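Processed glycerol phosphate lipoteichoic acid synthase 2 (Bacillus subtilis, PDB 2W8D) belongs to the sulfatase family within the alkaline phosphatase clan and carries a bound magnesium ion in its C-terminal domain. Local coordinates at residues T8-Y13 / D393-G398; N12-N17 / L329-D334; L318-V323 / D334-E339; V343-N348 / S383-E388. All coordinates share one frame; numbering follows the deposited sequence.

Interaction 1. Residues T8-Y13 / D393-G398; sequences TEVENY and DKIING
V10 reaches across from helix 6-17 and lays one methyl branch on each of two neighbouring residues of helix 380-397. Its CG1, anti to the backbone N (chi1 168°), meets the end of I395, with CD1 of I395 3.5 Å from V10 CG1. Its other branch lies over the root of a lysine chain: V10 CG2 is 4.0 Å from K394 CB and almost as close to K394 CD. The isoleucine reaches the valine with CG1 and CD1, the arm of its side chain that extends furthest.

At the outer margin the aliphatic part of K394 continues towards E9, whose carboxylate lies near the lysine tip. E9 OE1 and K394 NZ are 4.1 Å apart, too far for a salt bridge, and K394 NZ is instead paired with E390 one turn earlier. Any attraction to E9 is therefore probably a modest electrostatic supplement.

M391 also touches E9 and V10, and I395 also touches L329 and L95. The two helical segments approach to 10.6 Å between axes at 140° between their directions, so only side chains bridge them. This is a roughly antiparallel helix-helix packing that joins the N-terminal helix to the long helix near the C-terminal end.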
loop_
_atom_site.group_PDB
_atom_site.type_symbol
_atom_site.label_atom_id
_atom_site.label_comp_id
_atom_site.label_asym_id
_atom_site.label_seq_id
_atom_site.Cartn_x
_atom_site.Cartn_y
_atom_site.Cartn_z
ATOM N N THR A 8 -17.984 7.217 -20.890
ATOM C CA THR A 8 -19.369 6.891 -20.553
ATOM C C THR A 8 -19.509 5.475 -19.993
ATOM O O THR A 8 -20.069 5.286 -18.909
ATOM C CB THR A 8 -20.328 7.090 -21.771
ATOM O OG1 THR A 8 -20.171 8.412 -22.303
ATOM C CG2 THR A 8 -21.778 6.882 -21.366
ATOM N N GLU A 9 -18.988 4.496 -20.730
ATOM C CA GLU A 9 -19.100 3.088 -20.350
ATOM C C GLU A 9 -18.418 2.812 -19.003
ATOM O O GLU A 9 -18.958 2.075 -18.159
ATOM C CB GLU A 9 -18.514 2.197 -21.452
ATOM C CG GLU A 9 -18.931 0.723 -21.380
ATOM C CD GLU A 9 -17.824 -0.238 -21.835
ATOM O OE1 GLU A 9 -17.091 0.082 -22.808
ATOM O OE2 GLU A 9 -17.693 -1.321 -21.217
ATOM N N VAL A 10 -17.244 3.415 -18.806
ATOM C CA VAL A 10 -16.513 3.259 -17.552
ATOM C C VAL A 10 -17.235 3.942 -16.386
ATOM O O VAL A 10 -17.296 3.399 -15.280
ATOM C CB VAL A 10 -15.027 3.712 -17.658
ATOM C CG1 VAL A 10 -14.386 3.825 -16.278
ATOM C CG2 VAL A 10 -14.228 2.726 -18.500
ATOM N N GLU A 11 -17.800 5.118 -16.638
ATOM C CA GLU A 11 -18.521 5.838 -15.596
ATOM C C GLU A 11 -19.785 5.089 -15.143
ATOM O O GLU A 11 -20.091 5.045 -13.949
ATOM C CB GLU A 11 -18.842 7.254 -16.073
ATOM C CG GLU A 11 -19.751 8.055 -15.168
ATOM C CD GLU A 11 -20.272 9.305 -15.839
ATOM O OE1 GLU A 11 -20.320 9.358 -17.092
ATOM O OE2 GLU A 11 -20.643 10.243 -15.109
ATOM N N ASN A 12 -20.497 4.491 -16.096
ATOM C CA ASN A 12 -21.722 3.741 -15.791
ATOM C C ASN A 12 -21.485 2.485 -14.961
ATOM O O ASN A 12 -22.326 2.088 -14.157
ATOM C CB ASN A 12 -22.483 3.405 -17.072
ATOM C CG ASN A 12 -23.106 4.631 -17.704
ATOM O OD1 ASN A 12 -23.498 5.570 -17.005
ATOM N ND2 ASN A 12 -23.187 4.642 -19.030
ATOM N N TYR A 13 -20.330 1.868 -15.168
ATOM C CA TYR A 13 -19.937 0.709 -14.397
ATOM C C TYR A 13 -19.429 1.113 -12.995
ATOM O O TYR A 13 -19.803 0.476 -12.009
ATOM C CB TYR A 13 -18.939 -0.134 -15.207
ATOM C CG TYR A 13 -18.203 -1.195 -14.434
ATOM C CD1 TYR A 13 -18.562 -2.552 -14.527
ATOM C CD2 TYR A 13 -17.131 -0.846 -13.610
ATOM C CE1 TYR A 13 -17.864 -3.520 -13.805
ATOM C CE2 TYR A 13 -16.448 -1.789 -12.893
ATOM C CZ TYR A 13 -16.805 -3.115 -12.993
ATOM O OH TYR A 13 -16.060 -4.009 -12.252
ATOM N N ASP A 393 -7.976 -0.430 -16.936
ATOM C CA ASP A 393 -7.110 -0.347 -18.144
ATOM C C ASP A 393 -7.633 0.626 -19.194
ATOM O O ASP A 393 -6.840 1.346 -19.807
ATOM C CB ASP A 393 -6.784 -1.715 -18.768
ATOM C CG ASP A 393 -5.808 -2.549 -17.893
ATOM O OD1 ASP A 393 -5.026 -1.948 -17.117
ATOM O OD2 ASP A 393 -5.821 -3.800 -17.973
ATOM N N LYS A 394 -8.949 0.713 -19.375
ATOM C CA LYS A 394 -9.479 1.725 -20.312
ATOM C C LYS A 394 -9.111 3.135 -19.881
ATOM O O LYS A 394 -8.760 3.972 -20.717
ATOM C CB LYS A 394 -10.990 1.606 -20.493
ATOM C CG LYS A 394 -11.362 0.508 -21.460
ATOM C CD LYS A 394 -12.825 0.083 -21.341
ATOM C CE LYS A 394 -13.217 -0.684 -22.566
ATOM N NZ LYS A 394 -13.693 -2.036 -22.188
ATOM N N ILE A 395 -9.174 3.382 -18.576
ATOM C CA ILE A 395 -8.861 4.701 -18.043
ATOM C C ILE A 395 -7.393 5.059 -18.287
ATOM O O ILE A 395 -7.081 6.147 -18.794
ATOM C CB ILE A 395 -9.245 4.823 -16.547
ATOM C CG1 ILE A 395 -10.770 4.990 -16.413
ATOM C CG2 ILE A 395 -8.547 6.008 -15.877
ATOM C CD1 ILE A 395 -11.292 4.687 -14.950
ATOM N N ILE A 396 -6.510 4.119 -17.983
ATOM C CA ILE A 396 -5.094 4.380 -18.039
ATOM C C ILE A 396 -4.575 4.418 -19.472
ATOM O O ILE A 396 -3.838 5.343 -19.840
ATOM C CB ILE A 396 -4.335 3.414 -17.112
ATOM C CG1 ILE A 396 -4.054 4.125 -15.776
ATOM C CG2 ILE A 396 -3.045 2.985 -17.692
ATOM C CD1 ILE A 396 -4.954 3.760 -14.779
ATOM N N ASN A 397 -5.007 3.454 -20.287
ATOM C CA ASN A 397 -4.573 3.351 -21.670
ATOM C C ASN A 397 -5.102 4.491 -22.525
ATOM O O ASN A 397 -4.432 4.918 -23.457
ATOM C CB ASN A 397 -5.022 2.029 -22.312
ATOM C CG ASN A 397 -4.463 0.799 -21.607
ATOM O OD1 ASN A 397 -3.461 0.869 -20.898
ATOM N ND2 ASN A 397 -5.123 -0.342 -21.801
ATOM N N GLY A 398 -6.333 4.928 -22.259
ATOM C CA GLY A 398 -6.933 5.988 -23.069
ATOM C C GLY A 398 -6.840 7.340 -22.386
ATOM O O GLY A 398 -7.451 8.287 -22.848
#

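Interaction 2. Residues N12-N17 / L329-D334; sequences NYMKAN and LMSGSD
M14, modelled as selenomethionine, turns from helix 6-17 onto the backbone and side chains of the loop 329-334, and it supplies every close approach from the helix.

The apolar part of the contact lies near the root of the side chain. M14 CG rests 3.7 Å from L329 CD2, and M14 CB stands 4.0 Å from the same methyl, so one branch of the leucine fits against the first two carbons of the chain. The two side chains cross at about a right angle, and L329 CD2 is the leucine side-chain atom that does the touching. I395 of helix 380-397 packs against both residues and adds to this apolar cluster.

The remaining approaches set the outer half of M14 beside polar atoms. Its chain bends at chi2 (-50°), and beyond that bend M14 SE comes 3.6 Å from the carbonyl oxygen M330 O. The terminal methyl goes further along the loop, with M14 CE 3.9 Å from S331 OG. M330 contributes its backbone here, because its CB points away from the helix; its own side chain packs on L318 and S94. The loop is fastened independently through backbone bonding between S331 and S94, and S333 OG is hydrogen-bonded to D19 and H340.

K15 adds a long, weak ion pair to D327, beside the loop. Across the two segments themselves the chemistry is that of van der Waals contact: a flexible, polarisable side chain follows the loop surface, and the contact is one of close packing, probably with little directional preference.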
loop_
_atom_site.group_PDB
_atom_site.type_symbol
_atom_site.label_atom_id
_atom_site.label_comp_id
_atom_site.label_asym_id
_atom_site.label_seq_id
_atom_site.Cartn_x
_atom_site.Cartn_y
_atom_site.Cartn_z
ATOM N N ASN A 12 -20.497 4.491 -16.096
ATOM C CA ASN A 12 -21.722 3.741 -15.791
ATOM C C ASN A 12 -21.485 2.485 -14.961
ATOM O O ASN A 12 -22.326 2.088 -14.157
ATOM C CB ASN A 12 -22.483 3.405 -17.072
ATOM C CG ASN A 12 -23.106 4.631 -17.704
ATOM O OD1 ASN A 12 -23.498 5.570 -17.005
ATOM N ND2 ASN A 12 -23.187 4.642 -19.030
ATOM N N TYR A 13 -20.330 1.868 -15.168
ATOM C CA TYR A 13 -19.937 0.709 -14.397
ATOM C C TYR A 13 -19.429 1.113 -12.995
ATOM O O TYR A 13 -19.803 0.476 -12.009
ATOM C CB TYR A 13 -18.939 -0.134 -15.207
ATOM C CG TYR A 13 -18.203 -1.195 -14.434
ATOM C CD1 TYR A 13 -18.562 -2.552 -14.527
ATOM C CD2 TYR A 13 -17.131 -0.846 -13.610
ATOM C CE1 TYR A 13 -17.864 -3.520 -13.805
ATOM C CE2 TYR A 13 -16.448 -1.789 -12.893
ATOM C CZ TYR A 13 -16.805 -3.115 -12.993
ATOM O OH TYR A 13 -16.060 -4.009 -12.252
HETATM N N MSE A 14 -18.620 2.173 -12.894
HETATM C CA MSE A 14 -18.146 2.637 -11.580
HETATM C C MSE A 14 -19.315 2.994 -10.648
HETATM O O MSE A 14 -19.287 2.659 -9.459
HETATM C CB MSE A 14 -17.176 3.818 -11.675
HETATM C CG MSE A 14 -15.857 3.605 -12.476
HETATM SE SE MSE A 14 -14.718 2.019 -12.100
HETATM C CE MSE A 14 -12.991 2.648 -12.776
ATOM N N LYS A 15 -20.341 3.652 -11.193
ATOM C CA LYS A 15 -21.561 3.961 -10.437
ATOM C C LYS A 15 -22.456 2.741 -10.187
ATOM O O LYS A 15 -23.166 2.685 -9.187
ATOM C CB LYS A 15 -22.375 5.051 -11.129
ATOM C CG LYS A 15 -21.696 6.420 -11.177
ATOM C CD LYS A 15 -22.739 7.557 -11.184
ATOM C CE LYS A 15 -22.150 8.894 -11.632
ATOM N NZ LYS A 15 -20.716 9.091 -11.209
ATOM N N ALA A 16 -22.418 1.765 -11.089
ATOM C CA ALA A 16 -23.230 0.559 -10.944
ATOM C C ALA A 16 -22.647 -0.431 -9.941
ATOM O O ALA A 16 -23.243 -1.471 -9.686
ATOM C CB ALA A 16 -23.442 -0.121 -12.293
ATOM N N ASN A 17 -21.488 -0.109 -9.374
ATOM C CA ASN A 17 -20.821 -1.012 -8.440
ATOM C C ASN A 17 -20.413 -0.349 -7.144
ATOM O O ASN A 17 -20.055 -1.020 -6.178
ATOM C CB ASN A 17 -19.612 -1.680 -9.098
ATOM C CG ASN A 17 -20.019 -2.796 -10.036
ATOM O OD1 ASN A 17 -20.075 -2.609 -11.249
ATOM N ND2 ASN A 17 -20.353 -3.952 -9.473
ATOM N N LEU A 329 -13.793 8.118 -10.533
ATOM C CA LEU A 329 -13.594 6.874 -11.240
ATOM C C LEU A 329 -12.446 6.115 -10.586
ATOM O O LEU A 329 -11.281 6.286 -10.950
ATOM C CB LEU A 329 -13.347 7.142 -12.722
ATOM C CG LEU A 329 -14.482 7.839 -13.487
ATOM C CD1 LEU A 329 -14.222 7.719 -14.957
ATOM C CD2 LEU A 329 -15.860 7.251 -13.161
HETATM N N MSE A 330 -12.808 5.296 -9.600
HETATM C CA MSE A 330 -11.891 4.553 -8.773
HETATM C C MSE A 330 -12.274 3.084 -8.853
HETATM O O MSE A 330 -13.446 2.745 -8.827
HETATM C CB MSE A 330 -11.968 5.041 -7.335
HETATM C CG MSE A 330 -11.253 6.363 -7.105
HETATM SE SE MSE A 330 -11.321 6.973 -5.244
HETATM C CE MSE A 330 -9.986 8.393 -5.405
ATOM N N SER A 331 -11.270 2.217 -8.941
ATOM C CA SER A 331 -11.493 0.791 -9.090
ATOM C C SER A 331 -11.818 0.095 -7.779
ATOM O O SER A 331 -12.491 -0.939 -7.776
ATOM C CB SER A 331 -10.253 0.138 -9.712
ATOM O OG SER A 331 -10.198 0.454 -11.097
ATOM N N GLY A 332 -11.338 0.658 -6.672
ATOM C CA GLY A 332 -11.424 -0.011 -5.367
ATOM C C GLY A 332 -12.719 0.173 -4.593
ATOM O O GLY A 332 -13.564 0.993 -4.919
ATOM N N SER A 333 -12.866 -0.613 -3.549
ATOM C CA SER A 333 -14.092 -0.621 -2.792
ATOM C C SER A 333 -13.716 -0.409 -1.327
ATOM O O SER A 333 -12.866 -1.100 -0.821
ATOM C CB SER A 333 -14.790 -1.967 -3.022
ATOM O OG SER A 333 -15.824 -2.183 -2.078
ATOM N N ASP A 334 -14.294 0.605 -0.691
ATOM C CA ASP A 334 -14.116 0.871 0.739
ATOM C C ASP A 334 -14.252 -0.425 1.541
ATOM O O ASP A 334 -15.299 -1.069 1.528
ATOM C CB ASP A 334 -15.158 1.904 1.186
ATOM C CG ASP A 334 -15.169 2.157 2.701
ATOM O OD1 ASP A 334 -14.324 1.658 3.459
ATOM O OD2 ASP A 334 -16.064 2.871 3.154
#

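Interaction 3. Residues L318-V323 / D334-E339; sequences LHLLGV and DILSKE
H319 presents the edge of its imidazole to the carboxylate of D334, and the two flat groups are turned 68° against each other. The bond between them runs from H319 ND1 to D334 OD2 at 2.6 Å. It is nearly straight and lies almost exactly in the ring plane, as suits the N-H of an imidazole. The acceptor is less regularly placed, since ND1 meets OD2 from 42° above the carboxylate plane. D334 gains this position because its CG is anti to the backbone N (chi1 174°), which swings the carboxylate across to the helix.

The second oxygen serves its own loop. D334 OD1 accepts from L336 N at 2.8 Å, forming an Asx turn inside the type I turn that runs from D334 to S337. One carboxylate thus ties the turn together and fastens it to the histidine, while H319 NE2 is hydrogen-bonded to T325 OG1. With both nitrogens engaged, rotation of the imidazole is restrained, and the nearby carboxylate would be expected to favour a proton on ND1.

Beside the polar pair, the ends of two leucines approach more loosely: L320 CD2 and L336 CD1 are 4.3 Å apart.

Helix 313-320 finishes here in a Schellman motif: G322 has positive phi, G322 N bonds back to H319 O at 2.9 Å, and V323 N to L318 O at 3.0 Å. The turn lies against this helix through T316, which touches D334 and L336. On the sheet side, I335 and L336 pack on F72 and F70 of strand 70-76, and L318 touches V115 of helix 115-118.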
loop_
_atom_site.group_PDB
_atom_site.type_symbol
_atom_site.label_atom_id
_atom_site.label_comp_id
_atom_site.label_asym_id
_atom_site.label_seq_id
_atom_site.Cartn_x
_atom_site.Cartn_y
_atom_site.Cartn_z
ATOM N N LEU A 318 -10.591 7.973 2.398
ATOM C CA LEU A 318 -11.408 9.117 2.034
ATOM C C LEU A 318 -12.727 9.099 2.803
ATOM O O LEU A 318 -13.132 10.111 3.360
ATOM C CB LEU A 318 -11.639 9.140 0.525
ATOM C CG LEU A 318 -11.040 10.239 -0.354
ATOM C CD1 LEU A 318 -10.015 11.184 0.317
ATOM C CD2 LEU A 318 -10.524 9.659 -1.639
ATOM N N HIS A 319 -13.354 7.928 2.866
ATOM C CA HIS A 319 -14.583 7.732 3.622
ATOM C C HIS A 319 -14.412 8.070 5.087
ATOM O O HIS A 319 -15.236 8.794 5.631
ATOM C CB HIS A 319 -15.180 6.330 3.405
ATOM C CG HIS A 319 -15.764 6.151 2.035
ATOM N ND1 HIS A 319 -16.248 4.945 1.574
ATOM C CD2 HIS A 319 -15.909 7.031 1.010
ATOM C CE1 HIS A 319 -16.676 5.089 0.332
ATOM N NE2 HIS A 319 -16.486 6.347 -0.031
ATOM N N LEU A 320 -13.326 7.595 5.695
ATOM C CA LEU A 320 -13.014 7.940 7.085
ATOM C C LEU A 320 -12.949 9.470 7.269
ATOM O O LEU A 320 -13.379 9.993 8.302
ATOM C CB LEU A 320 -11.713 7.279 7.551
ATOM C CG LEU A 320 -11.770 5.817 8.033
ATOM C CD1 LEU A 320 -10.376 5.203 8.085
ATOM C CD2 LEU A 320 -12.440 5.682 9.388
ATOM N N LEU A 321 -12.459 10.176 6.249
ATOM C CA LEU A 321 -12.328 11.641 6.308
ATOM C C LEU A 321 -13.609 12.373 5.948
ATOM O O LEU A 321 -13.653 13.606 5.921
ATOM C CB LEU A 321 -11.204 12.109 5.387
ATOM C CG LEU A 321 -9.763 11.713 5.689
ATOM C CD1 LEU A 321 -8.907 12.059 4.478
ATOM C CD2 LEU A 321 -9.267 12.459 6.912
ATOM N N GLY A 322 -14.659 11.622 5.663
ATOM C CA GLY A 322 -15.938 12.248 5.348
ATOM C C GLY A 322 -16.044 12.702 3.905
ATOM O O GLY A 322 -16.902 13.499 3.584
ATOM N N VAL A 323 -15.195 12.191 3.011
ATOM C CA VAL A 323 -15.372 12.565 1.609
ATOM C C VAL A 323 -15.975 11.501 0.715
ATOM O O VAL A 323 -15.508 10.380 0.640
ATOM C CB VAL A 323 -14.203 13.430 0.988
ATOM C CG1 VAL A 323 -12.995 13.489 1.887
ATOM C CG2 VAL A 323 -13.868 13.038 -0.452
ATOM N N ASP A 334 -14.294 0.605 -0.691
ATOM C CA ASP A 334 -14.116 0.871 0.739
ATOM C C ASP A 334 -14.252 -0.425 1.541
ATOM O O ASP A 334 -15.299 -1.069 1.528
ATOM C CB ASP A 334 -15.158 1.904 1.186
ATOM C CG ASP A 334 -15.169 2.157 2.701
ATOM O OD1 ASP A 334 -14.324 1.658 3.459
ATOM O OD2 ASP A 334 -16.064 2.871 3.154
ATOM N N ILE A 335 -13.189 -0.793 2.243
ATOM C CA ILE A 335 -13.180 -2.025 3.016
ATOM C C ILE A 335 -14.199 -1.991 4.141
ATOM O O ILE A 335 -14.787 -3.011 4.470
ATOM C CB ILE A 335 -11.750 -2.380 3.548
ATOM C CG1 ILE A 335 -10.732 -2.274 2.419
ATOM C CG2 ILE A 335 -11.699 -3.815 4.105
ATOM C CD1 ILE A 335 -9.265 -2.260 2.872
ATOM N N LEU A 336 -14.446 -0.811 4.713
ATOM C CA LEU A 336 -15.390 -0.725 5.842
ATOM C C LEU A 336 -16.841 -0.718 5.392
ATOM O O LEU A 336 -17.727 -0.786 6.215
ATOM C CB LEU A 336 -15.086 0.487 6.747
ATOM C CG LEU A 336 -13.646 0.438 7.269
ATOM C CD1 LEU A 336 -13.295 1.660 8.123
ATOM C CD2 LEU A 336 -13.397 -0.894 8.017
ATOM N N SER A 337 -17.078 -0.635 4.087
ATOM C CA SER A 337 -18.436 -0.655 3.548
ATOM C C SER A 337 -19.114 -2.013 3.711
ATOM O O SER A 337 -18.479 -3.060 3.503
ATOM C CB SER A 337 -18.425 -0.289 2.070
ATOM O OG SER A 337 -19.703 -0.488 1.497
ATOM N N LYS A 338 -20.406 -1.997 4.051
ATOM C CA LYS A 338 -21.180 -3.240 4.139
ATOM C C LYS A 338 -21.156 -4.042 2.829
ATOM O O LYS A 338 -21.056 -5.267 2.857
ATOM C CB LYS A 338 -22.631 -2.978 4.575
ATOM C CG LYS A 338 -22.880 -3.005 6.086
ATOM C CD LYS A 338 -22.693 -1.606 6.697
ATOM C CE LYS A 338 -23.495 -1.389 8.008
ATOM N NZ LYS A 338 -22.777 -1.891 9.215
ATOM N N GLU A 339 -21.242 -3.335 1.703
ATOM C CA GLU A 339 -21.329 -3.927 0.372
ATOM C C GLU A 339 -19.958 -4.279 -0.220
ATOM O O GLU A 339 -19.884 -4.714 -1.376
ATOM C CB GLU A 339 -22.035 -2.957 -0.596
ATOM C CG GLU A 339 -23.160 -2.032 0.024
ATOM C CD GLU A 339 -23.703 -0.959 -0.965
ATOM O OE1 GLU A 339 -24.708 -0.277 -0.632
ATOM O OE2 GLU A 339 -23.145 -0.806 -2.075
#

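Interaction 4. Residues V343-N348 / S383-E388; sequences VIPFRN and SLVKKE
P345, V385 and V343 bury the most surface here, and V385 of helix 380-397 divides its two methyls between the other two. V385 CG2 meets V343 CG1 at 3.6 Å; V343, just before strand 344-345, holds that branch anti to its backbone N (chi1 -176°), and the side chains cross at a slant. The other methyl of the helix residue, V385 CG1, lies 3.9 Å from P345 CB.

One turn further along the helix comes E388, and the E388 and P345 side chains cross at about a right angle. P345 CG is 3.8 Å from E388 OE2, and P345 CD is equally close to that oxygen, so CG and CD of the ring rest against the carboxylate. Stronger partners hold the same oxygen: R341 in a salt bridge and Y96 through its hydroxyl. A water makes a further bridge, donating to V343 O at 2.8 Å and to E388 OE1 at 3.1 Å.

F351 of the adjoining strand touches both valines and extends the apolar patch. Hydrocarbon thus joins strand 344-345 to the helix, while the buried glutamate is satisfied by arginine, tyrosine and water; the nearby arginine would probably favour its ionised form.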
loop_
_atom_site.group_PDB
_atom_site.type_symbol
_atom_site.label_atom_id
_atom_site.label_comp_id
_atom_site.label_asym_id
_atom_site.label_seq_id
_atom_site.Cartn_x
_atom_site.Cartn_y
_atom_site.Cartn_z
ATOM N N VAL A 343 -13.725 -10.257 -3.983
ATOM C CA VAL A 343 -13.062 -10.988 -5.028
ATOM C C VAL A 343 -11.899 -10.075 -5.475
ATOM O O VAL A 343 -12.133 -9.047 -6.100
ATOM C CB VAL A 343 -14.037 -11.279 -6.204
ATOM C CG1 VAL A 343 -13.373 -12.128 -7.240
ATOM C CG2 VAL A 343 -15.339 -11.996 -5.708
ATOM N N ILE A 344 -10.659 -10.451 -5.143
ATOM C CA ILE A 344 -9.531 -9.525 -5.225
ATOM C C ILE A 344 -8.689 -9.826 -6.447
ATOM O O ILE A 344 -8.033 -10.853 -6.503
ATOM C CB ILE A 344 -8.641 -9.537 -3.948
ATOM C CG1 ILE A 344 -9.472 -9.507 -2.640
ATOM C CG2 ILE A 344 -7.678 -8.368 -3.944
ATOM C CD1 ILE A 344 -10.459 -8.383 -2.556
ATOM N N PRO A 345 -8.709 -8.935 -7.448
ATOM C CA PRO A 345 -7.824 -9.202 -8.598
ATOM C C PRO A 345 -6.362 -9.063 -8.238
ATOM O O PRO A 345 -5.999 -8.238 -7.374
ATOM C CB PRO A 345 -8.171 -8.094 -9.602
ATOM C CG PRO A 345 -9.458 -7.531 -9.159
ATOM C CD PRO A 345 -9.585 -7.766 -7.668
ATOM N N PHE A 346 -5.554 -9.870 -8.919
ATOM C CA PHE A 346 -4.108 -9.688 -9.057
ATOM C C PHE A 346 -3.832 -9.057 -10.416
ATOM O O PHE A 346 -4.615 -9.227 -11.365
ATOM C CB PHE A 346 -3.412 -11.046 -9.012
ATOM C CG PHE A 346 -3.332 -11.643 -7.652
ATOM C CD1 PHE A 346 -4.019 -11.079 -6.577
ATOM C CD2 PHE A 346 -2.563 -12.793 -7.433
ATOM C CE1 PHE A 346 -3.960 -11.658 -5.276
ATOM C CE2 PHE A 346 -2.487 -13.373 -6.158
ATOM C CZ PHE A 346 -3.182 -12.790 -5.071
ATOM N N ARG A 347 -2.728 -8.328 -10.541
ATOM C CA ARG A 347 -2.430 -7.672 -11.821
ATOM C C ARG A 347 -2.399 -8.657 -13.041
ATOM O O ARG A 347 -2.799 -8.303 -14.147
ATOM C CB ARG A 347 -1.125 -6.830 -11.743
ATOM C CG ARG A 347 -0.928 -5.880 -12.936
ATOM C CD ARG A 347 -2.194 -5.978 -13.796
ATOM N NE ARG A 347 -2.627 -4.705 -14.255
ATOM C CZ ARG A 347 -3.523 -4.492 -15.194
ATOM N NH1 ARG A 347 -4.136 -5.494 -15.807
ATOM N NH2 ARG A 347 -3.771 -3.238 -15.522
ATOM N N ASN A 348 -1.924 -9.878 -12.851
ATOM C CA ASN A 348 -1.794 -10.751 -13.995
ATOM C C ASN A 348 -3.115 -11.486 -14.329
ATOM O O ASN A 348 -3.135 -12.327 -15.209
ATOM C CB ASN A 348 -0.657 -11.751 -13.782
ATOM C CG ASN A 348 -0.982 -12.757 -12.684
ATOM O OD1 ASN A 348 -2.063 -12.688 -12.062
ATOM N ND2 ASN A 348 -0.054 -13.688 -12.428
ATOM N N SER A 383 -15.323 -13.404 -14.155
ATOM C CA SER A 383 -15.861 -12.285 -14.951
ATOM C C SER A 383 -15.805 -10.942 -14.231
ATOM O O SER A 383 -15.547 -9.938 -14.863
ATOM C CB SER A 383 -17.312 -12.537 -15.394
ATOM O OG SER A 383 -17.416 -13.774 -16.094
ATOM N N LEU A 384 -16.092 -10.937 -12.928
ATOM C CA LEU A 384 -16.034 -9.718 -12.139
ATOM C C LEU A 384 -14.604 -9.172 -12.162
ATOM O O LEU A 384 -14.403 -7.962 -12.325
ATOM C CB LEU A 384 -16.530 -9.932 -10.687
ATOM C CG LEU A 384 -18.047 -10.065 -10.428
ATOM C CD1 LEU A 384 -18.318 -10.470 -9.010
ATOM C CD2 LEU A 384 -18.811 -8.778 -10.712
ATOM N N VAL A 385 -13.631 -10.074 -12.031
ATOM C CA VAL A 385 -12.201 -9.728 -12.064
ATOM C C VAL A 385 -11.793 -9.101 -13.407
ATOM O O VAL A 385 -11.224 -8.010 -13.424
ATOM C CB VAL A 385 -11.286 -10.944 -11.715
ATOM C CG1 VAL A 385 -9.762 -10.655 -12.013
ATOM C CG2 VAL A 385 -11.490 -11.376 -10.253
ATOM N N LYS A 386 -12.127 -9.775 -14.516
ATOM C CA LYS A 386 -11.782 -9.313 -15.853
ATOM C C LYS A 386 -12.292 -7.905 -16.066
ATOM O O LYS A 386 -11.508 -7.034 -16.453
ATOM C CB LYS A 386 -12.301 -10.275 -16.944
ATOM C CG LYS A 386 -11.480 -11.588 -17.008
ATOM C CD LYS A 386 -11.950 -12.565 -18.102
ATOM C CE LYS A 386 -13.456 -12.929 -17.962
ATOM N NZ LYS A 386 -13.888 -14.178 -18.664
ATOM N N LYS A 387 -13.587 -7.702 -15.797
ATOM C CA LYS A 387 -14.244 -6.407 -15.875
ATOM C C LYS A 387 -13.594 -5.341 -14.969
ATOM O O LYS A 387 -13.361 -4.212 -15.418
ATOM C CB LYS A 387 -15.732 -6.532 -15.551
ATOM C CG LYS A 387 -16.627 -6.606 -16.764
ATOM C CD LYS A 387 -17.912 -7.319 -16.417
ATOM C CE LYS A 387 -18.703 -7.681 -17.669
ATOM N NZ LYS A 387 -19.201 -9.074 -17.543
ATOM N N GLU A 388 -13.282 -5.691 -13.716
ATOM C CA GLU A 388 -12.644 -4.738 -12.809
ATOM C C GLU A 388 -11.328 -4.259 -13.416
ATOM O O GLU A 388 -11.075 -3.066 -13.488
ATOM C CB GLU A 388 -12.463 -5.311 -11.377
ATOM C CG GLU A 388 -11.792 -4.322 -10.385
ATOM C CD GLU A 388 -11.941 -4.663 -8.886
ATOM O OE1 GLU A 388 -12.967 -5.273 -8.481
ATOM O OE2 GLU A 388 -11.030 -4.263 -8.102
HETATM O O HOH W 1 -13.427 -8.330 -8.526
#

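Overall arrangement
Interactions 1, 2 and 4 cluster on one side of the domain, their centres 10 to 15 Å apart. Helix 6-17 serves interactions 1 and 2, and helix 380-397 serves 1 and 4; Y13 OH, packed on E388 CA, also brings the N-terminal helix up to interaction 4. Interaction 3 lies about 22 Å, centre to centre, from interaction 1, but shares D334 with interaction 2. The chain leaves helix 313-320, passes through the loop of interactions 2 and 3, and enters the five-stranded antiparallel sheet at 344-345 before reaching helix 380-397. Together they join the N-terminal helix and the last helix, 380-397, to the chain segment running from helix 313-320 to strand 344-345.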